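Local coordinates for protein sgbp-b (Bacteroides uniformis, PDB 7K44) that probably binds xyloglucan at the bacterial cell surface, serving as a surface glycan-binding protein of a xyloglucan utilization locus, at residues F94-P97 and A98-D102; R160-D163 and L164-T168; F178-P181 and R182-G186; I269-F273 and L274-T278. One frame throughout, in Å; residues are numbered along the deposited sequence.

Overall arrangement
The four contacts follow one another along the chain and sample three successive parts of an elongated, strand-rich molecule. Contact 1 lies in the N-terminal pair of four-stranded antiparallel sheets, its centre about 34 Å from that of contact 2. Contacts 2 and 3 belong to the IPT/TIG domain, with centres about 10 Å apart, and they touch through hydrogen bonds and packing. Contact 4 lies in the xyloglucan-binding domain, its nearest atoms about 6 Å from contact 3 without touching. Contacts 1 and 3 occupy equivalent connections, after strands 91-95 and 175-179, because both sheet pairs have the same strand order. The series thus runs from the two sandwich domains to the presumed glycan-binding domain.

Contact 1: residues F94-P97 and A98-D102; sequences FNAP and AGLID
The connection that leaves strand 91-95 in one sheet of the N-terminal beta sandwich and crosses to strand 103-110 in the other holds this contact, in which A96 and P97 meet L100 round a turn. One apolar approach carries it, A96 CB to L100 CD2 at 4.1 Å; beside it the carbonyl oxygen P97 O lies 3.8 Å from L100 CB. The leucine brings its methyl back over the turn because CG stands anti to the backbone N (chi1 -170°), so that the branch runs toward the strand end it has just left. The positive phi of G99 (68°) reverses the chain and gives P97 to L100 the look of a type II turn. The turn is nevertheless open: P97 O and L100 N are 3.9 Å apart, and a water fills the role of the direct bond. It donates to P97 O at 2.7 Å and accepts from L100 N at 3.2 Å, so both backbone groups are engaged through it. A98, at the bend, has its CB pointing away from the preceding segment, on the exposed side. The inner side is apolar: V43 touches both A96 and L100, while F64 of strand 59-65 lies against P97, L100 and I101. Backbone bonds of A96 with G46 and T47 anchor the start of the passage, and D102 OD1 forms a salt bridge with R121 NE at its far end. The evidence of strand order and position fits a sheet-to-sheet crossover of an immunoglobulin-like beta sandwich.

Contact 2: residues R160-D163 and L164-T168; sequences RSVD and LSTVT
D163 and the residues after it form an Asx turn leading into the 3-10 segment 164-166, between strands 160-161 and 168-169 of the IPT/TIG domain. The tight part lies inward. V162 CG1 meets V167 CG2 at 3.9 Å, the two side chains crossing at about a right angle, and F178 packs against both. Beside them, D163 O takes two bonds from one residue: T166 N at 3.0 Å, nearly straight at 161°, and T166 OG1 at 2.8 Å. The hydroxyl gets there because chi1 of T166 (78°) sets OG1 between the backbone N and the carbonyl carbon. This same oxygen is also hydrogen-bonded to T179 N, which ties the turn to strand 175-179. The looser, solvent side holds L164, whose CB points away from the preceding segment and whose CG only skirts V162 O at 4.0 Å. S165 and the D163 carboxylate are exposed too, yet the acid is held in place: two bonds from a single serine should limit rotation of the carboxylate. S165 N at 2.9 Å and S165 OG at 2.7 Å both reach D163 OD1 from above the same face of the carboxylate plane.

Contact 3: residues F178-P181 and R182-G186; sequences FTMP and RAPQG
A183 O accepts a probable hydrogen bond from R160 NE, which ties this connection to strand 160-161 at the residue beside which the M180 methyl ends. No bond of this kind joins the two segments directly. P181 O lies 3.4 Å from A183 N, but the angle is poor, and the carbonyl is instead hydrogen-bonded to T138 OG1. The contact itself is therefore apolar and carried by one side chain. The M180 CE methyl meets P184 at its ring CD, 3.7 Å away, with A183 CA somewhat farther from M180 CE at 4.4 Å. The path of the methionine is set in two steps: CG stands anti to the backbone N (chi1 176°), and a bend at chi2 (69°) swings the thioether along the chain toward the proline. R182, A183 and P184 run extended, with backbone angles close to polyproline II. This is the crossover of the IPT/TIG sandwich from strand 175-179 in one sheet to strand 188-194 in the other. Y205 touches M180, A183 and P184 alike, while M157 of strand 152-157 packs on M180 and P181, so the methionine is buried between sheet and connection. R182 contrasts with it: its CB points away from the strand end and its side chain is exposed.

Contact 4: residues I269-F273 and L274-T278; sequences IDTAF and LPTDT
L274 CB begins the inward path of this side chain, lying 3.8 Å from I269 CG2. With chi1 at -177°, CG continues anti to the backbone N and the chain divides: L274 CD2 meets I269 CD1 at 3.9 Å, and L274 CD1 comes 3.6 Å from T278 OG1. The leucine and isoleucine cross at a slant, so that one touches the other both at the root and at the end. Farther out, V382 of strand 371-384 and W347 of helix 347-352 touch both residues, and L283 adds to the wall round the leucine. Turns shape the loop within the xyloglucan-binding domain, where it links strand 255-264 to strand 283-291. One is an Asx turn: A272 N donates to D270 OD1 at 2.9 Å, almost straight at 168° but from above the carboxylate plane. The D270 carboxyl carbon in turn lies at the edge of the F273 ring, in its plane. F273 N gives D270 O a sound backbone bond, whereas L274 N bonds only weakly to D270 O and T271 O; a water donates to I269 O and L274 O, each at 2.7 Å. T271 CA-H points at L274 O as well. Next comes a type I beta turn from P275 to T278, in which P275 O accepts from T278 N and, at 2.7 Å, from T278 OG1, both on the same face of its plane. Outside, T271 CG2 and T276 OG1 are 3.5 Å apart, the two threonines pointing the same way side by side.

Contact 1: residues F94-P97 and A98-D102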
# COMPACT_ATOMS: atom_id res chain seq x y z
N PHE A 94 -3.49 -22.92 27.12
CA PHE A 94 -2.56 -23.78 27.84
C PHE A 94 -1.19 -23.12 27.92
O PHE A 94 -0.89 -22.20 27.16
CB PHE A 94 -2.44 -25.16 27.18
CG PHE A 94 -1.85 -25.13 25.79
CD1 PHE A 94 -2.67 -24.94 24.69
CD2 PHE A 94 -0.48 -25.27 25.60
CE1 PHE A 94 -2.13 -24.90 23.41
CE2 PHE A 94 0.06 -25.23 24.32
CZ PHE A 94 -0.76 -25.06 23.22
N ASN A 95 -0.36 -23.63 28.83
CA ASN A 95 1.02 -23.17 28.97
C ASN A 95 1.95 -24.13 28.25
O ASN A 95 1.75 -25.35 28.28
CB ASN A 95 1.40 -23.08 30.45
CG ASN A 95 0.56 -22.05 31.19
OD1 ASN A 95 0.09 -21.09 30.60
ND2 ASN A 95 0.36 -22.28 32.48
N ALA A 96 2.96 -23.58 27.57
CA ALA A 96 3.82 -24.40 26.72
C ALA A 96 4.50 -25.49 27.54
O ALA A 96 5.11 -25.18 28.58
CB ALA A 96 4.89 -23.54 26.06
N PRO A 97 4.44 -26.75 27.12
CA PRO A 97 5.13 -27.81 27.85
C PRO A 97 6.64 -27.69 27.71
O PRO A 97 7.17 -27.01 26.83
CB PRO A 97 4.62 -29.09 27.18
CG PRO A 97 4.17 -28.65 25.81
CD PRO A 97 3.66 -27.26 25.98
N ALA A 98 7.34 -28.36 28.64
CA ALA A 98 8.79 -28.43 28.55
C ALA A 98 9.21 -29.29 27.36
O ALA A 98 8.45 -30.15 26.88
CB ALA A 98 9.38 -29.00 29.84
N GLY A 99 10.42 -29.05 26.87
CA GLY A 99 10.94 -29.81 25.75
C GLY A 99 10.22 -29.53 24.45
O GLY A 99 10.07 -30.44 23.62
N LEU A 100 9.78 -28.29 24.25
CA LEU A 100 8.99 -27.95 23.08
C LEU A 100 9.83 -28.03 21.81
O LEU A 100 10.99 -27.61 21.78
CB LEU A 100 8.45 -26.53 23.25
CG LEU A 100 7.41 -26.08 22.22
CD1 LEU A 100 6.29 -27.08 22.12
CD2 LEU A 100 6.89 -24.71 22.62
N ILE A 101 9.22 -28.57 20.75
CA ILE A 101 9.89 -28.62 19.46
C ILE A 101 10.14 -27.21 18.94
O ILE A 101 9.47 -26.24 19.32
CB ILE A 101 9.04 -29.42 18.46
CG1 ILE A 101 7.71 -28.72 18.22
CG2 ILE A 101 8.81 -30.84 18.96
CD1 ILE A 101 6.90 -29.30 17.09
N ASP A 102 11.13 -27.09 18.06
CA ASP A 102 11.44 -25.78 17.49
C ASP A 102 10.47 -25.41 16.38
O ASP A 102 10.11 -24.23 16.23
CB ASP A 102 12.88 -25.76 16.96
CG ASP A 102 13.89 -25.63 18.07
OD1 ASP A 102 13.57 -24.99 19.10
OD2 ASP A 102 15.01 -26.16 17.91
O HOH W 1 9.55 -25.77 26.27

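Contact 2: residues R160-D163 and L164-T168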
# COMPACT_ATOMS: atom_id res chain seq x y z
N ARG A 160 11.26 10.51 10.94
CA ARG A 160 9.89 10.58 11.43
C ARG A 160 9.46 9.22 11.96
O ARG A 160 9.86 8.18 11.43
CB ARG A 160 8.93 10.98 10.31
CG ARG A 160 9.30 12.24 9.57
CD ARG A 160 8.89 13.49 10.34
NE ARG A 160 9.32 14.69 9.62
CZ ARG A 160 10.43 15.36 9.89
NH1 ARG A 160 11.22 14.97 10.88
NH2 ARG A 160 10.75 16.43 9.17
N SER A 161 8.62 9.22 12.99
CA SER A 161 8.11 7.99 13.58
C SER A 161 6.60 8.08 13.73
O SER A 161 6.06 9.11 14.13
CB SER A 161 8.75 7.70 14.94
OG SER A 161 8.49 6.38 15.39
N VAL A 162 5.92 6.98 13.41
CA VAL A 162 4.46 6.94 13.37
C VAL A 162 3.90 6.89 14.78
O VAL A 162 4.42 6.18 15.66
CB VAL A 162 4.02 5.72 12.55
CG1 VAL A 162 2.54 5.44 12.73
CG2 VAL A 162 4.38 5.91 11.08
N ASP A 163 2.83 7.65 15.02
CA ASP A 163 2.05 7.56 16.25
C ASP A 163 1.39 6.19 16.31
O ASP A 163 0.47 5.90 15.53
CB ASP A 163 1.00 8.67 16.27
CG ASP A 163 0.14 8.67 17.53
OD1 ASP A 163 0.18 7.71 18.33
OD2 ASP A 163 -0.61 9.66 17.73
N LEU A 164 1.85 5.33 17.22
CA LEU A 164 1.35 3.96 17.24
C LEU A 164 -0.12 3.86 17.65
O LEU A 164 -0.75 2.84 17.37
CB LEU A 164 2.23 3.05 18.12
CG LEU A 164 3.65 2.79 17.61
CD1 LEU A 164 4.40 1.86 18.55
CD2 LEU A 164 3.64 2.23 16.19
N SER A 165 -0.68 4.91 18.24
CA SER A 165 -2.11 4.91 18.53
C SER A 165 -2.96 4.93 17.25
O SER A 165 -4.15 4.60 17.31
CB SER A 165 -2.48 6.09 19.44
OG SER A 165 -2.45 7.32 18.74
N THR A 166 -2.37 5.28 16.11
CA THR A 166 -3.07 5.27 14.84
C THR A 166 -2.92 3.96 14.08
O THR A 166 -3.52 3.81 13.01
CB THR A 166 -2.59 6.42 13.94
OG1 THR A 166 -1.33 6.08 13.37
CG2 THR A 166 -2.46 7.71 14.74
N VAL A 167 -2.16 3.00 14.60
CA VAL A 167 -1.87 1.76 13.89
C VAL A 167 -2.95 0.73 14.17
O VAL A 167 -3.36 0.52 15.32
CB VAL A 167 -0.48 1.21 14.27
CG1 VAL A 167 -0.20 -0.07 13.51
CG2 VAL A 167 0.59 2.24 13.96
N THR A 168 -3.40 0.06 13.11
CA THR A 168 -4.29 -1.10 13.19
C THR A 168 -3.63 -2.24 12.42
O THR A 168 -3.15 -2.02 11.31
CB THR A 168 -5.64 -0.76 12.57
OG1 THR A 168 -6.17 0.42 13.18
CG2 THR A 168 -6.62 -1.92 12.76

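Contact 3: residues F178-P181 and R182-G186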
# COMPACT_ATOMS: atom_id res chain seq x y z
N PHE A 178 -1.84 2.96 9.17
CA PHE A 178 -1.41 3.99 10.10
C PHE A 178 -1.69 5.35 9.49
O PHE A 178 -1.95 5.47 8.29
CB PHE A 178 0.07 3.85 10.50
CG PHE A 178 1.05 4.05 9.35
CD1 PHE A 178 1.54 5.31 9.05
CD2 PHE A 178 1.49 2.96 8.60
CE1 PHE A 178 2.44 5.50 8.01
CE2 PHE A 178 2.40 3.14 7.55
CZ PHE A 178 2.88 4.42 7.26
N THR A 179 -1.65 6.38 10.33
CA THR A 179 -1.80 7.75 9.86
C THR A 179 -0.43 8.31 9.51
O THR A 179 0.51 8.22 10.31
CB THR A 179 -2.46 8.61 10.93
OG1 THR A 179 -3.75 8.07 11.24
CG2 THR A 179 -2.59 10.06 10.44
N MET A 180 -0.32 8.86 8.32
CA MET A 180 0.95 9.40 7.89
C MET A 180 1.32 10.60 8.76
O MET A 180 0.52 11.54 8.88
CB MET A 180 0.85 9.84 6.42
CG MET A 180 2.09 10.51 5.89
SD MET A 180 3.44 9.33 5.74
CE MET A 180 4.75 10.48 5.37
N PRO A 181 2.50 10.60 9.36
CA PRO A 181 2.91 11.75 10.18
C PRO A 181 3.44 12.89 9.33
O PRO A 181 3.29 12.89 8.10
CB PRO A 181 4.02 11.16 11.06
CG PRO A 181 4.62 10.09 10.20
CD PRO A 181 3.48 9.51 9.40
N ARG A 182 4.06 13.89 9.97
CA ARG A 182 4.74 14.95 9.25
C ARG A 182 5.71 14.35 8.24
O ARG A 182 6.38 13.35 8.52
CB ARG A 182 5.53 15.81 10.24
CG ARG A 182 6.02 17.12 9.66
CD ARG A 182 6.18 18.15 10.76
NE ARG A 182 7.52 18.12 11.33
CZ ARG A 182 7.84 17.49 12.46
NH1 ARG A 182 6.91 16.84 13.14
NH2 ARG A 182 9.09 17.51 12.90
N ALA A 183 5.78 14.98 7.07
CA ALA A 183 6.53 14.43 5.96
C ALA A 183 8.02 14.34 6.28
O ALA A 183 8.58 15.23 6.93
CB ALA A 183 6.34 15.32 4.73
N PRO A 184 8.70 13.28 5.84
CA PRO A 184 10.17 13.25 5.87
C PRO A 184 10.76 14.38 5.03
O PRO A 184 10.09 15.02 4.23
CB PRO A 184 10.51 11.90 5.24
CG PRO A 184 9.25 11.10 5.30
CD PRO A 184 8.12 12.07 5.23
N GLN A 185 12.07 14.60 5.22
CA GLN A 185 12.77 15.66 4.51
C GLN A 185 13.17 15.28 3.08
O GLN A 185 13.50 16.16 2.28
CB GLN A 185 14.02 16.08 5.29
N GLY A 186 13.14 13.99 2.75
CA GLY A 186 13.52 13.53 1.43
C GLY A 186 13.53 12.02 1.38
O GLY A 186 13.06 11.34 2.31

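Contact 4: residues I269-F273 and L274-T278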
# COMPACT_ATOMS: atom_id res chain seq x y z
N ILE A 269 16.08 16.75 -12.19
CA ILE A 269 16.26 16.03 -10.93
C ILE A 269 17.75 15.84 -10.64
O ILE A 269 18.54 15.52 -11.54
CB ILE A 269 15.52 14.68 -11.01
CG1 ILE A 269 14.00 14.91 -11.06
CG2 ILE A 269 15.88 13.79 -9.82
CD1 ILE A 269 13.21 13.69 -11.51
N ASP A 270 18.13 16.06 -9.39
CA ASP A 270 19.49 15.82 -8.92
C ASP A 270 19.95 14.43 -9.34
O ASP A 270 19.26 13.44 -9.10
CB ASP A 270 19.49 15.94 -7.39
CG ASP A 270 20.86 15.74 -6.76
OD1 ASP A 270 21.82 15.33 -7.45
OD2 ASP A 270 20.97 16.00 -5.54
N THR A 271 21.13 14.36 -9.98
CA THR A 271 21.62 13.08 -10.49
C THR A 271 21.91 12.07 -9.39
O THR A 271 21.96 10.87 -9.66
CB THR A 271 22.88 13.27 -11.35
OG1 THR A 271 23.88 13.95 -10.58
CG2 THR A 271 22.56 14.08 -12.59
N ALA A 272 22.11 12.53 -8.15
CA ALA A 272 22.30 11.59 -7.05
C ALA A 272 21.04 10.79 -6.76
O ALA A 272 21.12 9.74 -6.11
CB ALA A 272 22.77 12.32 -5.79
N PHE A 273 19.89 11.26 -7.23
CA PHE A 273 18.63 10.59 -7.02
C PHE A 273 18.02 10.02 -8.29
O PHE A 273 17.04 9.28 -8.21
CB PHE A 273 17.65 11.54 -6.32
CG PHE A 273 18.11 11.96 -4.96
CD1 PHE A 273 17.77 11.22 -3.84
CD2 PHE A 273 18.93 13.07 -4.81
CE1 PHE A 273 18.21 11.59 -2.59
CE2 PHE A 273 19.39 13.44 -3.55
CZ PHE A 273 19.02 12.70 -2.44
N LEU A 274 18.58 10.34 -9.45
CA LEU A 274 18.16 9.73 -10.70
C LEU A 274 19.31 9.86 -11.70
O LEU A 274 19.49 10.93 -12.29
CB LEU A 274 16.90 10.42 -11.23
CG LEU A 274 16.27 9.87 -12.51
CD1 LEU A 274 16.33 8.36 -12.55
CD2 LEU A 274 14.83 10.35 -12.62
N PRO A 275 20.11 8.82 -11.89
CA PRO A 275 21.27 8.94 -12.78
C PRO A 275 20.88 9.28 -14.21
O PRO A 275 19.86 8.83 -14.73
CB PRO A 275 21.92 7.56 -12.70
CG PRO A 275 21.48 7.02 -11.37
CD PRO A 275 20.08 7.52 -11.20
N THR A 276 21.74 10.08 -14.85
CA THR A 276 21.46 10.56 -16.19
C THR A 276 21.24 9.42 -17.18
O THR A 276 20.37 9.50 -18.05
CB THR A 276 22.60 11.47 -16.64
OG1 THR A 276 22.80 12.49 -15.66
CG2 THR A 276 22.27 12.12 -17.97
N ASP A 277 22.00 8.34 -17.05
CA ASP A 277 21.92 7.27 -18.05
C ASP A 277 20.82 6.25 -17.76
O ASP A 277 20.77 5.22 -18.43
CB ASP A 277 23.28 6.58 -18.24
CG ASP A 277 23.78 5.89 -16.99
OD1 ASP A 277 23.07 5.92 -15.95
OD2 ASP A 277 24.89 5.32 -17.04
N THR A 278 19.92 6.53 -16.81
CA THR A 278 18.88 5.57 -16.48
C THR A 278 17.98 5.31 -17.70
O THR A 278 17.49 6.26 -18.32
CB THR A 278 18.02 6.09 -15.32
OG1 THR A 278 18.85 6.37 -14.20
CG2 THR A 278 16.96 5.06 -14.93
O HOH W 2 18.68 13.40 -13.13